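Local coordinates for kinase-associated protein B (Bacillus cereus, PDB 1Y71) that is of unknown molecular function but is probably associated with a kinase and belongs to the SH3-like clan, at residues P89-T92 and E93-L97; A98-T101 and Q102-S105; L121-L124 and K125-Y128. All coordinates share one frame; numbering follows the deposited sequence.

The three contacts follow one another along the chain and all lie in the helical C-terminal part, after the antiparallel sheet. Contacts 1 and 2 are successive pieces of helix 91-104, its N-terminal start and its C-terminal turns, with centres about 12 Å apart. Contact 3 is the end of helix 112-127, through Tyr128, its centre about 12 Å from that of contact 2 and about 14 Å from that of contact 1. The helices meet through Leu99 against Leu121 and Lys125, and Tyr128 reaches back to Leu95. Local bonds thus shape two helices that pack together, while contact 1 joins the first to strand 34-42.

Contact 1: residues P89-T92 and E93-L97; sequences PDYT and ESLKL
Pro89 lays the CB and CG of its ring against CB of Ser94, with CG at 3.9 Å. A proline suits this place because its nitrogen carries no hydrogen and, ahead of the first turn, is not required for the helical bonding; its ring also rests on Ala41 of strand 34-42. Asp90 is the N-cap. Its CG stands anti to the backbone N (chi1 177°), which lets OD1 accept from the N-H of Glu93 at 3.0 Å through its anti lone pair, in a fairly straight bond of 165°. The carbonyl of the same residue starts the helical ladder, Asp90 O taking Ser94 N at 2.8 Å. A short acidic side chain can fold back in this way and should also interact well with the positive end of the helix dipole, though Glu87 of the second subunit, a like charge nearby, may offset part of the gain.

Tyr91 is gripped at its carbonyl by two donors: Leu95 N arrives nearly along the C=O axis at 2.9 Å, while Ser94 OG comes in from a steep angle, 118° at the oxygen, at 2.6 Å. The hydroxyl of Ser94 also bonds to Val42 N, tying this turn to the sheet. Tyr91 and Leu95 run side by side in the same direction, CE2 being 3.9 Å from CD2, and the phenol hydroxyl bonds to Leu68 O. Thr92 O accepts from Lys96 N at 3.0 Å, whereas its hydroxyl bonds to Glu87 of the second subunit. The Asp90 bond is an aspartate N-cap, and the turn it opens is set against strand 34-42.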
ATOM      1  N   PRO B  89       3.227  -1.423  -0.920  1.00 20.38           N
ATOM      2  CA  PRO B  89       2.729  -2.605  -1.597  1.00 21.23           C
ATOM      3  C   PRO B  89       1.418  -3.064  -0.973  1.00 20.28           C
ATOM      4  O   PRO B  89       1.124  -2.707   0.156  1.00 20.71           O
ATOM      5  CB  PRO B  89       3.803  -3.669  -1.337  1.00 20.41           C
ATOM      6  CG  PRO B  89       4.586  -3.197  -0.212  1.00 21.46           C
ATOM      7  CD  PRO B  89       4.408  -1.698  -0.081  1.00 22.27           C
ATOM      8  N   ASP B  90       0.661  -3.856  -1.723  1.00 20.46           N
ATOM      9  CA  ASP B  90      -0.515  -4.526  -1.201  1.00 20.65           C
ATOM     10  C   ASP B  90      -0.095  -5.475  -0.093  1.00 19.58           C
ATOM     11  O   ASP B  90       0.870  -6.247  -0.272  1.00 20.01           O
ATOM     12  CB  ASP B  90      -1.180  -5.344  -2.308  1.00 20.34           C
ATOM     13  CG  ASP B  90      -2.362  -6.113  -1.806  1.00 22.24           C
ATOM     14  OD1 ASP B  90      -2.283  -7.362  -1.604  1.00 21.91           O
ATOM     15  OD2 ASP B  90      -3.386  -5.447  -1.629  1.00 25.27           O
ATOM     16  N   TYR B  91      -0.799  -5.433   1.046  1.00 20.33           N
ATOM     17  CA  TYR B  91      -0.351  -6.150   2.235  1.00 19.27           C
ATOM     18  C   TYR B  91      -0.207  -7.631   1.854  1.00 19.87           C
ATOM     19  O   TYR B  91       0.830  -8.250   2.098  1.00 19.12           O
ATOM     20  CB  TYR B  91      -1.347  -6.018   3.422  1.00 20.52           C
ATOM     21  CG  TYR B  91      -0.978  -6.956   4.574  1.00 18.86           C
ATOM     22  CD1 TYR B  91      -0.146  -6.530   5.604  1.00 18.33           C
ATOM     23  CD2 TYR B  91      -1.444  -8.262   4.602  1.00 20.42           C
ATOM     24  CE1 TYR B  91       0.224  -7.378   6.630  1.00 15.44           C
ATOM     25  CE2 TYR B  91      -1.091  -9.149   5.631  1.00 21.24           C
ATOM     26  CZ  TYR B  91      -0.267  -8.704   6.637  1.00 19.73           C
ATOM     27  OH  TYR B  91       0.080  -9.583   7.632  1.00 19.82           O
ATOM     28  N   THR B  92      -1.256  -8.210   1.280  1.00 19.16           N
ATOM     29  CA  THR B  92      -1.263  -9.643   0.984  1.00 18.88           C
ATOM     30  C   THR B  92      -0.172 -10.069   0.011  1.00 18.87           C
ATOM     31  O   THR B  92       0.560 -11.050   0.266  1.00 15.92           O
ATOM     32  CB  THR B  92      -2.683 -10.091   0.508  1.00 19.51           C
ATOM     33  OG1 THR B  92      -3.568  -9.934   1.612  1.00 20.19           O
ATOM     34  CG2 THR B  92      -2.707 -11.553   0.030  1.00 21.94           C
ATOM     35  N   GLU B  93      -0.017  -9.319  -1.079  1.00 19.49           N
ATOM     36  CA  GLU B  93       1.063  -9.619  -1.998  1.00 21.10           C
ATOM     37  C   GLU B  93       2.461  -9.435  -1.353  1.00 19.65           C
ATOM     38  O   GLU B  93       3.387 -10.207  -1.652  1.00 17.80           O
ATOM     39  CB  GLU B  93       0.940  -8.811  -3.278  1.00 22.34           C
ATOM     40  CG  GLU B  93       1.389  -9.590  -4.529  1.00 32.08           C
ATOM     41  CD  GLU B  93       0.635 -10.929  -4.784  1.00 39.04           C
ATOM     42  OE1 GLU B  93      -0.577 -11.060  -4.440  1.00 45.29           O
ATOM     43  OE2 GLU B  93       1.268 -11.850  -5.350  1.00 41.62           O
ATOM     44  N   SER B  94       2.606  -8.429  -0.492  1.00 19.98           N
ATOM     45  CA  SER B  94       3.888  -8.203   0.184  1.00 19.45           C
ATOM     46  C   SER B  94       4.228  -9.386   1.117  1.00 20.07           C
ATOM     47  O   SER B  94       5.399  -9.808   1.228  1.00 19.81           O
ATOM     48  CB  SER B  94       3.894  -6.865   0.956  1.00 20.28           C
ATOM     49  OG  SER B  94       3.073  -6.914   2.118  1.00 19.83           O
ATOM     50  N   LEU B  95       3.208  -9.898   1.811  1.00 19.18           N
ATOM     51  CA  LEU B  95       3.371 -11.055   2.703  1.00 19.96           C
ATOM     52  C   LEU B  95       3.779 -12.286   1.920  1.00 20.13           C
ATOM     53  O   LEU B  95       4.698 -13.050   2.337  1.00 19.23           O
ATOM     54  CB  LEU B  95       2.088 -11.310   3.495  1.00 19.55           C
ATOM     55  CG  LEU B  95       1.980 -12.523   4.452  1.00 20.13           C
ATOM     56  CD1 LEU B  95       3.113 -12.460   5.501  1.00 20.69           C
ATOM     57  CD2 LEU B  95       0.564 -12.601   5.152  1.00 21.06           C
ATOM     58  N   LYS B  96       3.089 -12.502   0.792  1.00 20.96           N
ATOM     59  CA  LYS B  96       3.432 -13.606  -0.108  1.00 23.01           C
ATOM     60  C   LYS B  96       4.908 -13.497  -0.547  1.00 22.51           C
ATOM     61  O   LYS B  96       5.669 -14.475  -0.471  1.00 21.18           O
ATOM     62  CB  LYS B  96       2.475 -13.640  -1.318  1.00 23.29           C
ATOM     63  CG  LYS B  96       2.568 -14.931  -2.146  1.00 27.00           C
ATOM     64  CD  LYS B  96       1.620 -14.864  -3.400  1.00 26.06           C
ATOM     65  CE  LYS B  96       1.880 -16.074  -4.375  1.00 31.94           C
ATOM     66  NZ  LYS B  96       3.287 -16.045  -4.959  1.00 36.91           N
ATOM     67  N   LEU B  97       5.296 -12.313  -1.002  1.00 22.54           N
ATOM     68  CA  LEU B  97       6.686 -12.043  -1.402  1.00 23.10           C
ATOM     69  C   LEU B  97       7.693 -12.229  -0.279  1.00 22.35           C
ATOM     70  O   LEU B  97       8.666 -12.991  -0.437  1.00 23.67           O
ATOM     71  CB  LEU B  97       6.828 -10.640  -1.991  1.00 23.18           C
ATOM     72  CG  LEU B  97       8.226 -10.212  -2.465  1.00 27.05           C
ATOM     73  CD1 LEU B  97       8.665 -11.033  -3.696  1.00 30.14           C
ATOM     74  CD2 LEU B  97       8.301  -8.712  -2.786  1.00 26.87           C
TER

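Contact 2: residues A98-T101 and Q102-S105; sequences ALET and QMNS
Gln102 sets its CB 3.6 Å from Ala98 O, the carbonyl that also receives its backbone N-H. Its chain is extended, with CG anti to the backbone N (chi1 -174°), and carries the amide off the helix to Pro46 O, which NE2 bonds; OE1 has a weak bond to His45. A long, uncharged side chain suits this place, since one amide supplies both a donor and an acceptor while the chain packs on Leu121.

Met103, present as selenomethionine, turns back over the preceding turn. The chain bends at its last torsion (chi3 -66°), bringing the terminal CE to 4.1 Å from CG of Leu99 and 4.0 Å from CG of Glu100, so that one methyl meets both neighbours. It crosses each at a slant, its flexible selenoether chain bending back over them, and also packs on Leu121 of helix 112-127. The carboxylate of Glu100 forms a salt bridge with Lys96.

Asn104 follows with its backbone N on Glu100 O at 2.8 Å, a nearly straight bond. Its side-chain CG sits close beyond the same oxygen, 3.3 Å from Glu100 O, without a side-chain bond to it. A small polar amide suits this exposed position near the end of the helix.

Ser105 donates its backbone N to Thr101 O at 2.9 Å, but the bond is bent to 132°. Its hydroxyl, a compact alcohol able to meet a carbonyl in the last turn, folds back on Gln102 O at 2.7 Å. With bonds running i to i+4, the last one bent, this is the C-terminal end of helix 91-104, packed against its roughly antiparallel neighbour, helix 112-127.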
ATOM      1  N   ALA B  98       7.469 -11.567   0.851  1.00 21.59           N
ATOM      2  CA  ALA B  98       8.346 -11.675   2.019  1.00 21.99           C
ATOM      3  C   ALA B  98       8.600 -13.159   2.412  1.00 22.36           C
ATOM      4  O   ALA B  98       9.727 -13.593   2.703  1.00 21.48           O
ATOM      5  CB  ALA B  98       7.739 -10.900   3.200  1.00 22.12           C
ATOM      6  N   LEU B  99       7.542 -13.937   2.385  1.00 23.63           N
ATOM      7  CA  LEU B  99       7.607 -15.335   2.728  1.00 25.60           C
ATOM      8  C   LEU B  99       8.410 -16.151   1.710  1.00 26.04           C
ATOM      9  O   LEU B  99       9.243 -16.993   2.088  1.00 24.62           O
ATOM     10  CB  LEU B  99       6.190 -15.888   2.833  1.00 25.82           C
ATOM     11  CG  LEU B  99       6.024 -17.194   3.577  1.00 28.27           C
ATOM     12  CD1 LEU B  99       6.472 -17.010   5.005  1.00 28.26           C
ATOM     13  CD2 LEU B  99       4.503 -17.623   3.503  1.00 28.95           C
ATOM     14  N   GLU B 100       8.160 -15.902   0.430  1.00 26.43           N
ATOM     15  CA  GLU B 100       8.907 -16.618  -0.625  1.00 28.25           C
ATOM     16  C   GLU B 100      10.396 -16.286  -0.535  1.00 27.71           C
ATOM     17  O   GLU B 100      11.260 -17.192  -0.626  1.00 26.87           O
ATOM     18  CB  GLU B 100       8.329 -16.362  -2.017  1.00 28.86           C
ATOM     19  CG  GLU B 100       7.043 -17.171  -2.241  1.00 34.73           C
ATOM     20  CD  GLU B 100       6.102 -16.578  -3.270  1.00 40.97           C
ATOM     21  OE1 GLU B 100       6.443 -15.536  -3.903  1.00 44.56           O
ATOM     22  OE2 GLU B 100       5.002 -17.169  -3.449  1.00 44.06           O
ATOM     23  N   THR B 101      10.696 -15.011  -0.266  1.00 26.60           N
ATOM     24  CA  THR B 101      12.079 -14.553  -0.070  1.00 26.23           C
ATOM     25  C   THR B 101      12.783 -15.288   1.065  1.00 26.24           C
ATOM     26  O   THR B 101      13.916 -15.797   0.891  1.00 26.02           O
ATOM     27  CB  THR B 101      12.140 -12.996   0.109  1.00 25.57           C
ATOM     28  OG1 THR B 101      11.691 -12.405  -1.097  1.00 25.27           O
ATOM     29  CG2 THR B 101      13.541 -12.452   0.439  1.00 26.43           C
ATOM     30  N   GLN B 102      12.114 -15.375   2.210  1.00 25.17           N
ATOM     31  CA  GLN B 102      12.672 -16.058   3.357  1.00 25.62           C
ATOM     32  C   GLN B 102      12.886 -17.548   3.080  1.00 26.30           C
ATOM     33  O   GLN B 102      13.923 -18.127   3.452  1.00 25.12           O
ATOM     34  CB  GLN B 102      11.769 -15.911   4.571  1.00 24.94           C
ATOM     35  CG  GLN B 102      12.388 -16.489   5.863  1.00 26.35           C
ATOM     36  CD  GLN B 102      11.511 -16.251   7.056  1.00 26.30           C
ATOM     37  OE1 GLN B 102      10.345 -15.875   6.914  1.00 28.12           O
ATOM     38  NE2 GLN B 102      12.062 -16.411   8.235  1.00 26.05           N
HETATM   39  N   MSE B 103      11.896 -18.172   2.462  1.00 26.13           N
HETATM   40  CA  MSE B 103      12.024 -19.567   2.070  1.00 29.20           C
HETATM   41  C   MSE B 103      13.185 -19.810   1.132  1.00 27.40           C
HETATM   42  O   MSE B 103      13.968 -20.734   1.361  1.00 26.49           O
HETATM   43  CB  MSE B 103      10.722 -20.109   1.503  1.00 27.78           C
HETATM   44  CG  MSE B 103       9.659 -20.260   2.578  1.00 31.71           C
HETATM   45 SE   MSE B 103       8.005 -21.095   1.945  0.90 40.60          SE
HETATM   46  CE  MSE B 103       7.366 -19.778   0.731  1.00 39.52           C
ATOM     47  N   ASN B 104      13.308 -18.974   0.102  1.00 27.40           N
ATOM     48  CA  ASN B 104      14.433 -19.033  -0.830  1.00 28.21           C
ATOM     49  C   ASN B 104      15.793 -18.778  -0.190  1.00 28.56           C
ATOM     50  O   ASN B 104      16.825 -19.272  -0.688  1.00 28.43           O
ATOM     51  CB  ASN B 104      14.214 -18.071  -1.999  1.00 28.83           C
ATOM     52  CG  ASN B 104      13.157 -18.565  -2.966  1.00 31.76           C
ATOM     53  OD1 ASN B 104      12.912 -19.764  -3.070  1.00 35.78           O
ATOM     54  ND2 ASN B 104      12.561 -17.652  -3.712  1.00 34.67           N
ATOM     55  N   SER B 105      15.805 -18.010   0.899  1.00 27.75           N
ATOM     56  CA  SER B 105      17.038 -17.699   1.598  1.00 27.35           C
ATOM     57  C   SER B 105      17.758 -18.938   2.127  1.00 27.38           C
ATOM     58  O   SER B 105      18.942 -18.866   2.405  1.00 26.45           O
ATOM     59  CB  SER B 105      16.835 -16.674   2.730  1.00 27.36           C
ATOM     60  OG  SER B 105      16.404 -17.280   3.944  1.00 27.12           O
TER

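Contact 3: residues L121-L124 and K125-Y128; sequences LQQL and KKDY
Gln123 and Asp127, one turn apart on the helix, are joined by a fairly straight side-chain hydrogen bond, NE2 to OD1 at 2.9 Å. The oxygen lies almost in the amide plane of Gln123, but the donor stands above the carboxylate, 35° out of its plane, and the two flat groups are turned 49° apart. Gln123 reaches this position by bending at chi2 (52°), which folds its amide along the helix. An amide donor and a carboxylate acceptor at this spacing suit each other, and the bond may help to hold the carboxylate near the helix end.

The backbone bonds keep the helix going to its last residues. Leu121 O accepts from Lys125 N at 2.9 Å, Gln123 O from Asp127 N at 2.9 Å and Leu124 O from Tyr128 N at 2.8 Å. Lys126 N is less firmly held, with weak bonds to Gln122 O and Gln123 O.

Apolar packing is carried by Leu124 and Tyr128. The branched end of the leucine crosses the phenol at a slant, CD2 lying 4.0 Å from CZ, while CD1 approaches OH at 3.9 Å. Leucine suits this buried place, where it also touches His45 and Gln48. Tyrosine combines a broad apolar ring with a hydroxyl, which here bonds to His45 NE2 and Ala67 N, so the loops around it are tied to the end of the helix.

These are the C-terminal turns of an amphipathic helix: Gln123 and Lys126 are exposed, while Leu121 and Leu124 are buried, Leu121 against helix 91-104.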
ATOM      1  N   LEU B 121       7.591 -22.349   7.734  1.00 32.13           N
ATOM      2  CA  LEU B 121       7.122 -21.359   6.757  1.00 31.09           C
ATOM      3  C   LEU B 121       6.159 -21.947   5.753  1.00 31.86           C
ATOM      4  O   LEU B 121       5.218 -21.276   5.336  1.00 29.93           O
ATOM      5  CB  LEU B 121       8.290 -20.665   6.046  1.00 30.74           C
ATOM      6  CG  LEU B 121       9.291 -19.950   6.978  1.00 29.30           C
ATOM      7  CD1 LEU B 121      10.621 -19.702   6.315  1.00 27.53           C
ATOM      8  CD2 LEU B 121       8.692 -18.654   7.525  1.00 30.25           C
ATOM      9  N   GLN B 122       6.388 -23.203   5.364  1.00 33.30           N
ATOM     10  CA  GLN B 122       5.476 -23.867   4.417  1.00 35.42           C
ATOM     11  C   GLN B 122       4.051 -23.939   4.996  1.00 35.70           C
ATOM     12  O   GLN B 122       3.082 -23.672   4.302  1.00 36.66           O
ATOM     13  CB  GLN B 122       5.984 -25.258   4.008  1.00 35.09           C
ATOM     14  CG  GLN B 122       7.185 -25.252   3.064  1.00 36.23           C
ATOM     15  CD  GLN B 122       7.802 -26.644   2.864  1.00 37.39           C
ATOM     16  OE1 GLN B 122       8.081 -27.374   3.832  1.00 41.67           O
ATOM     17  NE2 GLN B 122       8.016 -27.019   1.599  1.00 40.80           N
ATOM     18  N   GLN B 123       3.942 -24.272   6.274  1.00 36.61           N
ATOM     19  CA  GLN B 123       2.648 -24.298   6.947  1.00 37.41           C
ATOM     20  C   GLN B 123       2.054 -22.908   7.091  1.00 37.54           C
ATOM     21  O   GLN B 123       0.849 -22.716   6.839  1.00 37.95           O
ATOM     22  CB  GLN B 123       2.749 -24.938   8.336  1.00 37.62           C
ATOM     23  CG  GLN B 123       1.383 -25.189   9.002  1.00 38.96           C
ATOM     24  CD  GLN B 123       0.425 -25.963   8.102  1.00 41.50           C
ATOM     25  OE1 GLN B 123       0.810 -26.958   7.490  1.00 41.29           O
ATOM     26  NE2 GLN B 123      -0.826 -25.492   8.000  1.00 41.88           N
ATOM     27  N   LEU B 124       2.876 -21.959   7.536  1.00 36.65           N
ATOM     28  CA  LEU B 124       2.425 -20.569   7.692  1.00 37.16           C
ATOM     29  C   LEU B 124       1.790 -20.049   6.400  1.00 36.90           C
ATOM     30  O   LEU B 124       0.754 -19.381   6.427  1.00 36.55           O
ATOM     31  CB  LEU B 124       3.573 -19.660   8.118  1.00 36.69           C
ATOM     32  CG  LEU B 124       3.853 -19.460   9.603  1.00 37.17           C
ATOM     33  CD1 LEU B 124       5.003 -18.520   9.731  1.00 36.02           C
ATOM     34  CD2 LEU B 124       2.620 -18.909  10.332  1.00 37.91           C
ATOM     35  N   LYS B 125       2.415 -20.394   5.278  1.00 37.21           N
ATOM     36  CA  LYS B 125       1.925 -20.049   3.949  1.00 38.28           C
ATOM     37  C   LYS B 125       0.483 -20.550   3.741  1.00 37.69           C
ATOM     38  O   LYS B 125      -0.344 -19.862   3.140  1.00 37.35           O
ATOM     39  CB  LYS B 125       2.860 -20.631   2.884  1.00 37.92           C
ATOM     40  CG  LYS B 125       2.403 -20.366   1.451  1.00 40.14           C
ATOM     41  CD  LYS B 125       3.403 -20.843   0.408  1.00 40.46           C
ATOM     42  CE  LYS B 125       2.807 -20.630  -0.999  1.00 44.35           C
ATOM     43  NZ  LYS B 125       3.848 -20.426  -2.057  1.00 46.24           N
ATOM     44  N   LYS B 126       0.186 -21.736   4.269  1.00 37.73           N
ATOM     45  CA  LYS B 126      -1.159 -22.294   4.155  1.00 37.72           C
ATOM     46  C   LYS B 126      -2.099 -21.576   5.116  1.00 37.09           C
ATOM     47  O   LYS B 126      -3.219 -21.221   4.745  1.00 37.65           O
ATOM     48  CB  LYS B 126      -1.134 -23.805   4.396  1.00 38.36           C
ATOM     49  CG  LYS B 126      -0.249 -24.535   3.406  1.00 40.89           C
ATOM     50  CD  LYS B 126      -0.301 -26.054   3.614  1.00 45.60           C
ATOM     51  CE  LYS B 126       0.515 -26.791   2.558  1.00 47.05           C
ATOM     52  NZ  LYS B 126       0.798 -28.188   2.981  1.00 48.47           N
ATOM     53  N   ASP B 127      -1.617 -21.320   6.332  1.00 35.74           N
ATOM     54  CA  ASP B 127      -2.397 -20.642   7.357  1.00 34.58           C
ATOM     55  C   ASP B 127      -2.819 -19.222   6.960  1.00 33.97           C
ATOM     56  O   ASP B 127      -3.925 -18.784   7.273  1.00 32.58           O
ATOM     57  CB  ASP B 127      -1.620 -20.603   8.662  1.00 34.26           C
ATOM     58  CG  ASP B 127      -1.329 -21.996   9.214  1.00 35.50           C
ATOM     59  OD1 ASP B 127      -1.959 -22.974   8.753  1.00 33.44           O
ATOM     60  OD2 ASP B 127      -0.474 -22.097  10.114  1.00 34.85           O
ATOM     61  N   TYR B 128      -1.926 -18.519   6.269  1.00 33.36           N
ATOM     62  CA  TYR B 128      -2.179 -17.157   5.812  1.00 33.35           C
ATOM     63  C   TYR B 128      -3.179 -17.044   4.655  1.00 35.48           C
ATOM     64  O   TYR B 128      -3.599 -15.927   4.305  1.00 35.34           O
ATOM     65  CB  TYR B 128      -0.886 -16.544   5.322  1.00 31.83           C
ATOM     66  CG  TYR B 128       0.150 -16.227   6.387  1.00 29.79           C
ATOM     67  CD1 TYR B 128      -0.216 -15.763   7.642  1.00 27.13           C
ATOM     68  CD2 TYR B 128       1.503 -16.295   6.079  1.00 30.97           C
ATOM     69  CE1 TYR B 128       0.755 -15.430   8.597  1.00 29.34           C
ATOM     70  CE2 TYR B 128       2.479 -15.953   7.019  1.00 28.94           C
ATOM     71  CZ  TYR B 128       2.099 -15.525   8.263  1.00 28.85           C
ATOM     72  OH  TYR B 128       3.087 -15.203   9.165  1.00 29.43           O
TER